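Local coordinates for nonstructural protein 2 (PDB 2GU0), which forms a homooctamer that binds single-stranded RNA, hydrolyses nucleoside triphosphates and RNA 5'-triphosphates, and takes part in viral genome replication and packaging, at the interface of chains A and B. Coordinates in Å, arbitrary orientation; residue numbers count along the deposited sequence, not the author numbering. Chains: chain A/B, Nonstructural protein 2.

The interface of chains A and B. Residues chain A 120, 122-124, 155; chain B 23, 25, 47-50.
This patch joins two subunits of the NSP2 octamer. It is made mostly of loops, with the start of one helix and a 3-10 turn, and the two copies contribute different segments.

The packed part centres on B:Tyr49. Its CG lies anti to its own carbonyl carbon (chi1 -58°), which carries the ring past the backbone of A:Asn122 towards A:Asn155. The ring edge faces the backbone where A:Asn122 C and A:Asp123 N lie in its plane. B:Tyr49 CD2 is 3.3 Å from the carbonyl A:Asn122 O. B:Lys25 CB of the same subunit covers one ring face over its centre. The phenol end lies beside A:Asn155, whose amide plane is turned 63° from the ring, without an assigned hydrogen bond. The model is too close here to judge the packing.

Next to the ring, the amides of A:Asn122 and B:Asn23 stack with their planes 23° apart. The closest carbons are A:Asn122 CB and B:Asn23 CG, at 3.4 Å. B:Asn23 ND2 donates to the backbone B:Tyr49 O at 2.9 Å, on a lone pair, which steadies the amide. Within chain A, A:Asn122 N donates to A:Asp120 OD1 at 2.9 Å, from above the carboxylate plane. This bond holds the carboxylate whose other oxygen, OD2, meets B:Lys25.

A backbone hydrogen bond also joins the chains. A:Ile124 N reaches B:Leu48 O at 3.1 Å, in the carbonyl plane. A:Ile124 CG2 rests 3.4 Å from the carbonyl B:Ile47 O.

The polar rim is looser. B:Lys25 bends at chi2, chi3 and chi4 to bring NZ to A:Asp120 OD2, a 3.2 Å salt bridge with weak hydrogen-bond geometry.

In chain A, the loop after helix 108-119 leads into the 3-10 helix 124-126, and A:Asn155 precedes strand 157-160. In chain B, the start of helix 24-32 meets the loop between strands 44-45 and 51-52. The centre of the patch is about 37 Å from B:His222, the predicted catalytic histidine.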
# COMPACT_ATOMS: atom_id res chain seq x y z
N ASP A 120 -15.37 2.40 23.12
CA ASP A 120 -16.06 3.47 22.40
C ASP A 120 -15.99 4.75 23.24
O ASP A 120 -16.58 4.83 24.33
CB ASP A 120 -17.52 3.10 22.17
CG ASP A 120 -18.20 4.03 21.20
OD1 ASP A 120 -17.77 5.19 21.11
OD2 ASP A 120 -19.17 3.59 20.53
N ASN A 122 -17.40 7.50 22.91
CA ASN A 122 -18.69 8.16 23.03
C ASN A 122 -19.60 7.45 24.01
O ASN A 122 -20.62 8.00 24.42
CB ASN A 122 -19.38 8.21 21.68
CG ASN A 122 -18.51 8.79 20.60
OD1 ASN A 122 -17.89 9.84 20.78
ND2 ASN A 122 -18.46 8.11 19.45
N ASP A 123 -19.24 6.23 24.39
CA ASP A 123 -20.06 5.47 25.31
C ASP A 123 -19.72 5.80 26.76
O ASP A 123 -18.57 6.08 27.08
CB ASP A 123 -19.90 3.97 25.04
CG ASP A 123 -20.83 3.13 25.88
OD1 ASP A 123 -20.79 3.22 27.12
OD2 ASP A 123 -21.62 2.38 25.30
N ILE A 124 -20.72 5.78 27.63
CA ILE A 124 -20.52 6.10 29.03
C ILE A 124 -19.60 5.12 29.73
O ILE A 124 -18.93 5.49 30.70
CB ILE A 124 -21.86 6.12 29.82
CG1 ILE A 124 -22.57 4.77 29.70
CG2 ILE A 124 -22.76 7.24 29.31
CD1 ILE A 124 -23.91 4.72 30.44
N ASN A 155 -24.32 -1.36 22.34
CA ASN A 155 -24.45 0.05 21.94
C ASN A 155 -25.46 0.28 20.84
O ASN A 155 -26.21 1.25 20.85
CB ASN A 155 -23.14 0.56 21.34
CG ASN A 155 -22.19 1.05 22.36
OD1 ASN A 155 -21.06 1.38 22.06
ND2 ASN A 155 -22.65 1.13 23.61
N ASN B 23 -21.47 14.16 21.11
CA ASN B 23 -20.90 13.24 20.13
C ASN B 23 -21.89 12.75 19.08
O ASN B 23 -23.11 12.87 19.25
CB ASN B 23 -20.21 12.06 20.83
CG ASN B 23 -21.18 11.11 21.48
OD1 ASN B 23 -21.90 10.38 20.80
ND2 ASN B 23 -21.20 11.10 22.81
N LYS B 25 -22.69 9.70 18.14
CA LYS B 25 -23.61 8.62 18.49
C LYS B 25 -24.80 9.24 19.19
O LYS B 25 -25.95 8.90 18.91
CB LYS B 25 -22.93 7.59 19.38
CG LYS B 25 -21.71 6.97 18.73
CD LYS B 25 -22.04 6.33 17.40
CE LYS B 25 -22.44 4.89 17.59
NZ LYS B 25 -21.32 4.14 18.21
N ILE B 47 -28.72 8.29 27.31
CA ILE B 47 -28.40 7.24 28.26
C ILE B 47 -27.04 6.62 27.91
O ILE B 47 -26.07 6.80 28.64
CB ILE B 47 -29.47 6.14 28.29
CG1 ILE B 47 -30.85 6.78 28.45
CG2 ILE B 47 -29.23 5.21 29.46
CD1 ILE B 47 -31.99 5.79 28.54
N LEU B 48 -26.95 5.91 26.80
CA LEU B 48 -25.67 5.31 26.45
C LEU B 48 -24.57 6.26 25.92
O LEU B 48 -23.37 6.00 26.12
CB LEU B 48 -25.90 4.20 25.43
CG LEU B 48 -26.78 3.05 25.90
CD1 LEU B 48 -26.81 1.96 24.83
CD2 LEU B 48 -26.23 2.53 27.21
N TYR B 49 -24.95 7.36 25.27
CA TYR B 49 -23.96 8.26 24.70
C TYR B 49 -23.99 9.70 25.19
O TYR B 49 -23.48 10.60 24.53
CB TYR B 49 -24.08 8.28 23.17
CG TYR B 49 -23.91 6.93 22.51
CD1 TYR B 49 -24.95 6.38 21.77
CD2 TYR B 49 -22.72 6.21 22.62
CE1 TYR B 49 -24.81 5.14 21.14
CE2 TYR B 49 -22.57 4.97 21.99
CZ TYR B 49 -23.63 4.44 21.25
OH TYR B 49 -23.52 3.22 20.63
N GLY B 50 -24.57 9.92 26.35
CA GLY B 50 -24.61 11.26 26.87
C GLY B 50 -25.77 12.09 26.37
O GLY B 50 -26.80 11.56 25.95